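Local coordinates for protein five-membered-cyclitol-phosphate synthase (Streptomyces citricolor, PDB 6K96) that binds nicotinamide-adenine-dinucleotide in a Rossmann-type domain and belongs to the myo-inositol-1-phosphate synthase family, at residues F172-A185 and G316-A330. Numbering follows the deposited sequence.
Sequences FEKAGVPLIGDDLA and GGFSAAAVKVLKSPA. With NAD (nicotinamide-adenine-dinucleotide), chain G.
A cis peptide between Gly181 and Asp182 puts its C=O and N-H on the same side, and both are used by 328-330. Asp182 N donates to Ser328 O (2.6 Å), while Gly181 O takes the N-H of Ala330 in its carbonyl plane (3.1 Å). The ring of Phe318 borders this junction, with Gly181 N at its edge. With CG anti to the backbone N (chi1 -177°), its CE1 comes within 3.3 Å of Gly181 O, Ala330 N lies above the centre of one face, and Leu326 CD1 meets the edge.

Here the irregular segment 316-330 pairs with the edge of a Rossmann-type sheet through single bridges, without forming a regular strand. Strand 179-180 is one of the two outer strands of the parallel sheet within this chain, and Gly317 flanks its start in parallel fashion, giving N-H to Val177 O and accepting from Leu179 N. The chain then makes a 3-10 turn at 320-322, which sets Ala322 CB against Ile180 CG2 (3.8 Å), and returns antiparallel. There Leu184 and Leu326 form a non-hydrogen-bonded pair, bracketed by Lys327 N to Asp183 O (2.6 Å) and Ala185 N to Val325 O.

Lys327 bends back so that NZ reaches Asp183 OD2 (3.1 Å) from above the carboxylate plane, a salt bridge. The Asp182 carboxylate instead turns to Arg164, Asn156 and the backbone of Val162 and Ala163. Leu184, pointing away from 316-330, rests CB on C5N of the nicotinamide ring of NAD (3.6 Å).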
ATOM      1  N   PHE B 172     -43.151  12.097  19.826  1.00 51.46           N
ATOM      2  CA  PHE B 172     -42.546  10.810  20.269  1.00 50.36           C
ATOM      3  C   PHE B 172     -42.235  10.862  21.773  1.00 53.19           C
ATOM      4  O   PHE B 172     -42.614   9.915  22.475  1.00 52.88           O
ATOM      5  CB  PHE B 172     -41.289  10.476  19.458  1.00 48.21           C
ATOM      6  CG  PHE B 172     -41.499   9.667  18.202  1.00 45.96           C
ATOM      7  CD1 PHE B 172     -41.513   8.294  18.242  1.00 44.57           C
ATOM      8  CD2 PHE B 172     -41.644  10.286  16.974  1.00 46.07           C
ATOM      9  CE1 PHE B 172     -41.708   7.550  17.095  1.00 44.40           C
ATOM     10  CE2 PHE B 172     -41.818   9.549  15.812  1.00 45.46           C
ATOM     11  CZ  PHE B 172     -41.859   8.178  15.878  1.00 45.26           C
ATOM     12  N   GLU B 173     -41.507  11.886  22.244  1.00 57.81           N
ATOM     13  CA  GLU B 173     -41.123  12.077  23.682  1.00 62.42           C
ATOM     14  C   GLU B 173     -42.376  11.882  24.544  1.00 65.61           C
ATOM     15  O   GLU B 173     -42.349  11.002  25.428  1.00 70.34           O
ATOM     16  CB  GLU B 173     -40.616  13.495  24.005  1.00 66.49           C
ATOM     17  CG  GLU B 173     -39.105  13.746  23.907  1.00 66.49           C
ATOM     18  CD  GLU B 173     -38.674  15.215  24.094  1.00 67.68           C
ATOM     19  OE1 GLU B 173     -39.445  15.999  24.723  1.00 69.78           O
ATOM     20  OE2 GLU B 173     -37.581  15.608  23.596  1.00 64.68           O
ATOM     21  N   LYS B 174     -43.431  12.662  24.257  1.00 63.76           N
ATOM     22  CA  LYS B 174     -44.688  12.790  25.061  1.00 64.24           C
ATOM     23  C   LYS B 174     -45.509  11.489  24.986  1.00 61.87           C
ATOM     24  O   LYS B 174     -46.234  11.211  25.946  1.00 63.32           O
ATOM     25  CB  LYS B 174     -45.487  14.026  24.610  1.00 65.17           C
ATOM     26  CG  LYS B 174     -46.994  13.938  24.789  1.00 67.68           C
ATOM     27  CD  LYS B 174     -47.682  15.273  25.056  1.00 70.22           C
ATOM     28  CE  LYS B 174     -49.151  15.117  25.420  1.00 71.63           C
ATOM     29  NZ  LYS B 174     -49.986  16.222  24.888  1.00 72.18           N
ATOM     30  N   ALA B 175     -45.382  10.704  23.918  1.00 58.88           N
ATOM     31  CA  ALA B 175     -46.162   9.462  23.686  1.00 57.87           C
ATOM     32  C   ALA B 175     -45.516   8.242  24.364  1.00 55.10           C
ATOM     33  O   ALA B 175     -46.039   7.133  24.161  1.00 53.88           O
ATOM     34  CB  ALA B 175     -46.303   9.232  22.201  1.00 57.23           C
ATOM     35  N   GLY B 176     -44.429   8.441  25.119  1.00 53.44           N
ATOM     36  CA  GLY B 176     -43.612   7.361  25.714  1.00 53.66           C
ATOM     37  C   GLY B 176     -42.936   6.462  24.682  1.00 50.97           C
ATOM     38  O   GLY B 176     -42.726   5.300  24.998  1.00 51.19           O
ATOM     39  N   VAL B 177     -42.602   6.971  23.499  1.00 48.89           N
ATOM     40  CA  VAL B 177     -42.087   6.152  22.365  1.00 48.06           C
ATOM     41  C   VAL B 177     -40.679   6.644  22.049  1.00 47.36           C
ATOM     42  O   VAL B 177     -40.465   7.860  21.921  1.00 45.42           O
ATOM     43  CB  VAL B 177     -42.992   6.217  21.112  1.00 48.46           C
ATOM     44  CG1 VAL B 177     -42.398   5.472  19.935  1.00 47.46           C
ATOM     45  CG2 VAL B 177     -44.392   5.693  21.374  1.00 49.19           C
ATOM     46  N   PRO B 178     -39.687   5.713  21.916  1.00 45.58           N
ATOM     47  CA  PRO B 178     -38.319   6.077  21.569  1.00 43.08           C
ATOM     48  C   PRO B 178     -38.235   6.440  20.088  1.00 41.48           C
ATOM     49  O   PRO B 178     -38.849   5.783  19.268  1.00 39.64           O
ATOM     50  CB  PRO B 178     -37.477   4.824  21.866  1.00 43.77           C
ATOM     51  CG  PRO B 178     -38.427   3.812  22.474  1.00 44.34           C
ATOM     52  CD  PRO B 178     -39.825   4.255  22.083  1.00 45.14           C
ATOM     53  N   LEU B 179     -37.451   7.477  19.801  1.00 41.42           N
ATOM     54  CA  LEU B 179     -37.096   7.916  18.428  1.00 41.32           C
ATOM     55  C   LEU B 179     -35.569   8.056  18.368  1.00 41.03           C
ATOM     56  O   LEU B 179     -35.019   8.936  19.059  1.00 41.73           O
ATOM     57  CB  LEU B 179     -37.821   9.238  18.118  1.00 41.92           C
ATOM     58  CG  LEU B 179     -37.533   9.879  16.750  1.00 41.85           C
ATOM     59  CD1 LEU B 179     -38.167   9.084  15.610  1.00 41.84           C
ATOM     60  CD2 LEU B 179     -38.034  11.323  16.702  1.00 42.73           C
ATOM     61  N   ILE B 180     -34.906   7.219  17.572  1.00 40.57           N
ATOM     62  CA  ILE B 180     -33.422   7.061  17.597  1.00 40.12           C
ATOM     63  C   ILE B 180     -32.876   7.458  16.234  1.00 39.25           C
ATOM     64  O   ILE B 180     -33.184   6.785  15.241  1.00 40.01           O
ATOM     65  CB  ILE B 180     -33.038   5.623  17.999  1.00 40.08           C
ATOM     66  CG1 ILE B 180     -33.769   5.215  19.284  1.00 40.93           C
ATOM     67  CG2 ILE B 180     -31.528   5.457  18.108  1.00 40.46           C
ATOM     68  CD1 ILE B 180     -33.468   6.074  20.496  1.00 40.88           C
ATOM     69  N   GLY B 181     -32.101   8.528  16.208  1.00 38.16           N
ATOM     70  CA  GLY B 181     -31.613   9.106  14.957  1.00 38.00           C
ATOM     71  C   GLY B 181     -30.861  10.395  15.212  1.00 37.76           C
ATOM     72  O   GLY B 181     -30.847  10.844  16.344  1.00 37.37           O
ATOM     73  N   ASP B 182     -30.212  10.918  14.164  1.00 38.10           N
ATOM     74  CA  ASP B 182     -30.278  10.325  12.827  1.00 38.82           C
ATOM     75  C   ASP B 182     -28.889   9.936  12.277  1.00 39.38           C
ATOM     76  O   ASP B 182     -27.879  10.489  12.706  1.00 39.79           O
ATOM     77  CB  ASP B 182     -30.917  11.295  11.826  1.00 38.40           C
ATOM     78  CG  ASP B 182     -32.249  11.831  12.289  1.00 38.79           C
ATOM     79  OD1 ASP B 182     -33.085  11.011  12.677  1.00 39.04           O
ATOM     80  OD2 ASP B 182     -32.411  13.059  12.319  1.00 38.88           O
ATOM     81  N   ASP B 183     -28.874   8.998  11.336  1.00 41.12           N
ATOM     82  CA  ASP B 183     -27.748   8.735  10.399  1.00 42.87           C
ATOM     83  C   ASP B 183     -26.672   7.872  11.061  1.00 39.97           C
ATOM     84  O   ASP B 183     -25.911   8.473  11.850  1.00 40.28           O
ATOM     85  CB  ASP B 183     -27.160  10.053   9.895  1.00 45.44           C
ATOM     86  CG  ASP B 183     -26.340   9.885   8.637  1.00 48.49           C
ATOM     87  OD1 ASP B 183     -26.313   8.748   8.082  1.00 48.24           O
ATOM     88  OD2 ASP B 183     -25.749  10.903   8.203  1.00 55.72           O
ATOM     89  N   LEU B 184     -26.591   6.574  10.707  1.00 37.51           N
ATOM     90  CA  LEU B 184     -25.556   5.631  11.260  1.00 36.34           C
ATOM     91  C   LEU B 184     -24.150   6.163  11.014  1.00 34.96           C
ATOM     92  O   LEU B 184     -23.819   6.429   9.827  1.00 34.12           O
ATOM     93  CB  LEU B 184     -25.608   4.248  10.613  1.00 35.72           C
ATOM     94  CG  LEU B 184     -26.932   3.513  10.676  1.00 35.87           C
ATOM     95  CD1 LEU B 184     -26.737   2.096  10.172  1.00 35.73           C
ATOM     96  CD2 LEU B 184     -27.507   3.539  12.079  1.00 36.14           C
ATOM     97  N   ALA B 185     -23.343   6.237  12.077  1.00 34.67           N
ATOM     98  CA  ALA B 185     -21.858   6.306  12.002  1.00 34.45           C
ATOM     99  C   ALA B 185     -21.276   4.887  11.889  1.00 34.19           C
ATOM    100  O   ALA B 185     -21.391   4.094  12.854  1.00 33.58           O
ATOM    101  CB  ALA B 185     -21.355   7.010  13.223  1.00 35.40           C
ATOM    102  N   GLY B 316     -39.220   7.288  26.395  1.00 49.01           N
ATOM    103  CA  GLY B 316     -39.510   7.807  25.050  1.00 47.47           C
ATOM    104  C   GLY B 316     -38.554   8.934  24.688  1.00 45.24           C
ATOM    105  O   GLY B 316     -37.818   9.430  25.572  1.00 43.47           O
ATOM    106  N   GLY B 317     -38.606   9.358  23.430  1.00 43.55           N
ATOM    107  CA  GLY B 317     -37.704  10.385  22.904  1.00 43.60           C
ATOM    108  C   GLY B 317     -36.360   9.785  22.550  1.00 43.03           C
ATOM    109  O   GLY B 317     -36.260   8.570  22.299  1.00 40.53           O
ATOM    110  N   PHE B 318     -35.365  10.654  22.496  1.00 44.12           N
ATOM    111  CA  PHE B 318     -33.985  10.290  22.107  1.00 44.64           C
ATOM    112  C   PHE B 318     -33.256   9.713  23.333  1.00 43.96           C
ATOM    113  O   PHE B 318     -33.402  10.251  24.448  1.00 42.68           O
ATOM    114  CB  PHE B 318     -33.276  11.502  21.500  1.00 44.82           C
ATOM    115  CG  PHE B 318     -31.898  11.139  21.025  1.00 43.91           C
ATOM    116  CD1 PHE B 318     -31.736  10.325  19.921  1.00 43.34           C
ATOM    117  CD2 PHE B 318     -30.778  11.541  21.738  1.00 44.52           C
ATOM    118  CE1 PHE B 318     -30.459   9.966  19.509  1.00 44.49           C
ATOM    119  CE2 PHE B 318     -29.505  11.164  21.336  1.00 44.19           C
ATOM    120  CZ  PHE B 318     -29.346  10.402  20.207  1.00 44.08           C
ATOM    121  N   SER B 319     -32.510   8.623  23.141  1.00 42.92           N
ATOM    122  CA  SER B 319     -31.614   8.084  24.194  1.00 42.72           C
ATOM    123  C   SER B 319     -30.198   8.586  23.916  1.00 41.56           C
ATOM    124  O   SER B 319     -29.739   8.502  22.738  1.00 41.68           O
ATOM    125  CB  SER B 319     -31.638   6.589  24.323  1.00 42.87           C
ATOM    126  OG  SER B 319     -30.645   6.191  25.263  1.00 43.05           O
ATOM    127  N   ALA B 320     -29.528   9.070  24.958  1.00 39.71           N
ATOM    128  CA  ALA B 320     -28.131   9.523  24.843  1.00 38.82           C
ATOM    129  C   ALA B 320     -27.199   8.307  24.606  1.00 38.17           C
ATOM    130  O   ALA B 320     -26.115   8.495  24.062  1.00 38.33           O
ATOM    131  CB  ALA B 320     -27.791  10.343  26.055  1.00 39.25           C
ATOM    132  N   ALA B 321     -27.618   7.079  24.909  1.00 37.43           N
ATOM    133  CA  ALA B 321     -26.787   5.881  24.662  1.00 37.15           C
ATOM    134  C   ALA B 321     -26.539   5.728  23.166  1.00 36.24           C
ATOM    135  O   ALA B 321     -25.721   4.915  22.792  1.00 35.19           O
ATOM    136  CB  ALA B 321     -27.459   4.635  25.188  1.00 37.58           C
ATOM    137  N   ALA B 322     -27.310   6.399  22.314  1.00 36.53           N
ATOM    138  CA  ALA B 322     -27.243   6.190  20.848  1.00 35.45           C
ATOM    139  C   ALA B 322     -26.188   7.101  20.244  1.00 34.90           C
ATOM    140  O   ALA B 322     -25.925   6.962  19.042  1.00 34.49           O
ATOM    141  CB  ALA B 322     -28.577   6.452  20.230  1.00 36.13           C
ATOM    142  N   VAL B 323     -25.596   7.994  21.027  1.00 35.03           N
ATOM    143  CA  VAL B 323     -24.881   9.171  20.449  1.00 35.54           C
ATOM    144  C   VAL B 323     -23.626   8.697  19.701  1.00 36.86           C
ATOM    145  O   VAL B 323     -23.376   9.132  18.546  1.00 37.94           O
ATOM    146  CB  VAL B 323     -24.630  10.243  21.525  1.00 34.49           C
ATOM    147  CG1 VAL B 323     -23.652  11.311  21.083  1.00 34.31           C
ATOM    148  CG2 VAL B 323     -25.926  10.876  21.964  1.00 34.23           C
ATOM    149  N   LYS B 324     -22.832   7.819  20.280  1.00 39.61           N
ATOM    150  CA  LYS B 324     -21.513   7.512  19.672  1.00 41.46           C
ATOM    151  C   LYS B 324     -21.691   6.802  18.324  1.00 41.20           C
ATOM    152  O   LYS B 324     -20.714   6.838  17.542  1.00 40.22           O
ATOM    153  CB  LYS B 324     -20.633   6.710  20.628  1.00 43.15           C
ATOM    154  CG  LYS B 324     -20.041   7.553  21.744  1.00 46.15           C
ATOM    155  CD  LYS B 324     -18.687   7.078  22.269  1.00 48.35           C
ATOM    156  CE  LYS B 324     -17.994   8.182  23.060  1.00 50.44           C
ATOM    157  NZ  LYS B 324     -17.007   7.678  24.050  1.00 49.69           N
ATOM    158  N   VAL B 325     -22.862   6.200  18.045  1.00 39.86           N
ATOM    159  CA  VAL B 325     -23.035   5.413  16.791  1.00 39.75           C
ATOM    160  C   VAL B 325     -23.896   6.168  15.757  1.00 39.37           C
ATOM    161  O   VAL B 325     -24.343   5.519  14.780  1.00 38.07           O
ATOM    162  CB  VAL B 325     -23.565   4.006  17.094  1.00 39.55           C
ATOM    163  CG1 VAL B 325     -22.601   3.229  17.960  1.00 39.47           C
ATOM    164  CG2 VAL B 325     -24.934   4.040  17.722  1.00 40.27           C
ATOM    165  N   LEU B 326     -24.066   7.488  15.916  1.00 39.51           N
ATOM    166  CA  LEU B 326     -24.903   8.327  15.014  1.00 39.21           C
ATOM    167  C   LEU B 326     -24.056   9.498  14.526  1.00 40.62           C
ATOM    168  O   LEU B 326     -23.293  10.059  15.357  1.00 41.35           O
ATOM    169  CB  LEU B 326     -26.122   8.852  15.776  1.00 38.56           C
ATOM    170  CG  LEU B 326     -27.265   7.866  15.983  1.00 38.22           C
ATOM    171  CD1 LEU B 326     -28.355   8.476  16.832  1.00 38.65           C
ATOM    172  CD2 LEU B 326     -27.844   7.370  14.682  1.00 37.83           C
ATOM    173  N   LYS B 327     -24.222   9.902  13.260  1.00 41.74           N
ATOM    174  CA  LYS B 327     -23.623  11.171  12.751  1.00 43.59           C
ATOM    175  C   LYS B 327     -24.416  12.382  13.272  1.00 42.82           C
ATOM    176  O   LYS B 327     -23.763  13.368  13.616  1.00 42.85           O
ATOM    177  CB  LYS B 327     -23.448  11.136  11.230  1.00 45.26           C
ATOM    178  CG  LYS B 327     -22.479  10.060  10.775  1.00 49.06           C
ATOM    179  CD  LYS B 327     -21.355  10.477   9.849  1.00 52.85           C
ATOM    180  CE  LYS B 327     -21.544   9.955   8.443  1.00 55.07           C
ATOM    181  NZ  LYS B 327     -22.651  10.671   7.772  1.00 58.84           N
ATOM    182  N   SER B 328     -25.743  12.293  13.408  1.00 41.64           N
ATOM    183  CA  SER B 328     -26.638  13.469  13.574  1.00 43.08           C
ATOM    184  C   SER B 328     -27.673  13.201  14.655  1.00 43.06           C
ATOM    185  O   SER B 328     -28.873  13.164  14.405  1.00 41.72           O
ATOM    186  CB  SER B 328     -27.294  13.787  12.247  1.00 44.33           C
ATOM    187  OG  SER B 328     -26.318  13.895  11.201  1.00 45.36           O
ATOM    188  N   PRO B 329     -27.235  12.972  15.907  1.00 43.49           N
ATOM    189  CA  PRO B 329     -28.139  12.584  16.968  1.00 43.12           C
ATOM    190  C   PRO B 329     -28.974  13.810  17.271  1.00 44.44           C
ATOM    191  O   PRO B 329     -28.423  14.879  17.143  1.00 46.92           O
ATOM    192  CB  PRO B 329     -27.227  12.308  18.175  1.00 44.17           C
ATOM    193  CG  PRO B 329     -26.009  13.161  17.903  1.00 44.07           C
ATOM    194  CD  PRO B 329     -25.846  13.090  16.392  1.00 44.03           C
ATOM    195  N   ALA B 330     -30.215  13.610  17.700  1.00 43.61           N
ATOM    196  CA  ALA B 330     -31.062  14.675  18.234  1.00 44.83           C
ATOM    197  C   ALA B 330     -30.260  15.446  19.291  1.00 45.94           C
ATOM    198  O   ALA B 330     -29.687  14.800  20.208  1.00 46.80           O
ATOM    199  CB  ALA B 330     -32.324  14.052  18.768  1.00 45.58           C
TER
HETATM  200  PA  NAD G 400     -29.911  -1.035   0.223  1.00 29.78           P
HETATM  201  O1A NAD G 400     -29.902  -0.254  -1.035  1.00 29.76           O
HETATM  202  O2A NAD G 400     -29.199  -2.358   0.170  1.00 30.34           O
HETATM  203  O5B NAD G 400     -31.332  -1.203   0.887  1.00 30.93           O
HETATM  204  C5B NAD G 400     -32.348  -0.307   0.379  1.00 33.59           C
HETATM  205  C4B NAD G 400     -33.665  -1.036   0.333  1.00 35.21           C
HETATM  206  O4B NAD G 400     -34.815  -0.126   0.375  1.00 36.59           O
HETATM  207  C3B NAD G 400     -33.847  -1.860  -0.946  1.00 36.05           C
HETATM  208  O3B NAD G 400     -34.393  -3.124  -0.590  1.00 36.05           O
HETATM  209  C2B NAD G 400     -34.878  -1.036  -1.712  1.00 37.11           C
HETATM  210  O2B NAD G 400     -35.390  -1.915  -2.671  1.00 37.92           O
HETATM  211  C1B NAD G 400     -35.776  -0.640  -0.535  1.00 37.63           C
HETATM  212  N9A NAD G 400     -36.767   0.394  -0.758  1.00 39.08           N
HETATM  213  C8A NAD G 400     -36.631   1.413  -1.669  1.00 40.23           C
HETATM  214  N7A NAD G 400     -37.614   2.282  -1.620  1.00 41.35           N
HETATM  215  C5A NAD G 400     -38.437   1.832  -0.594  1.00 40.54           C
HETATM  216  C6A NAD G 400     -39.639   2.346  -0.066  1.00 41.38           C
HETATM  217  N6A NAD G 400     -40.196   3.468  -0.506  1.00 40.98           N
HETATM  218  N1A NAD G 400     -40.200   1.690   0.987  1.00 42.21           N
HETATM  219  C2A NAD G 400     -39.602   0.559   1.408  1.00 41.28           C
HETATM  220  N3A NAD G 400     -38.485  -0.018   0.971  1.00 40.11           N
HETATM  221  C4A NAD G 400     -37.925   0.672  -0.040  1.00 40.05           C
HETATM  222  O3  NAD G 400     -29.211  -0.142   1.332  1.00 28.66           O
HETATM  223  PN  NAD G 400     -28.321  -0.589   2.595  1.00 27.10           P
HETATM  224  O1N NAD G 400     -29.106  -1.577   3.369  1.00 27.10           O
HETATM  225  O2N NAD G 400     -26.977  -0.869   1.996  1.00 27.21           O
HETATM  226  O5D NAD G 400     -28.282   0.794   3.424  1.00 27.40           O
HETATM  227  C5D NAD G 400     -29.580   1.350   3.890  1.00 27.59           C
HETATM  228  C4D NAD G 400     -29.388   2.776   4.314  1.00 27.48           C
HETATM  229  O4D NAD G 400     -28.498   2.880   5.449  1.00 26.98           O
HETATM  230  C3D NAD G 400     -28.785   3.653   3.206  1.00 27.60           C
HETATM  231  O3D NAD G 400     -29.401   4.919   3.291  1.00 28.24           O
HETATM  232  C2D NAD G 400     -27.345   3.845   3.673  1.00 27.35           C
HETATM  233  O2D NAD G 400     -26.710   5.051   3.293  1.00 27.16           O
HETATM  234  C1D NAD G 400     -27.534   3.910   5.187  1.00 27.20           C
HETATM  235  N1N NAD G 400     -26.221   3.702   5.868  1.00 26.92           N
HETATM  236  C2N NAD G 400     -25.411   2.576   5.495  1.00 26.96           C
HETATM  237  C3N NAD G 400     -24.110   2.439   5.951  1.00 26.33           C
HETATM  238  C7N NAD G 400     -23.334   1.199   5.544  1.00 26.37           C
HETATM  239  O7N NAD G 400     -23.901   0.300   4.936  1.00 26.14           O
HETATM  240  N7N NAD G 400     -22.042   1.138   5.854  1.00 26.09           N
HETATM  241  C4N NAD G 400     -23.602   3.457   6.757  1.00 26.22           C
HETATM  242  C5N NAD G 400     -24.446   4.443   7.251  1.00 26.46           C
HETATM  243  C6N NAD G 400     -25.718   4.600   6.732  1.00 26.73           C
HETATM  244  O   HOH W   1     -35.826  13.229  23.619  1.00 47.25           O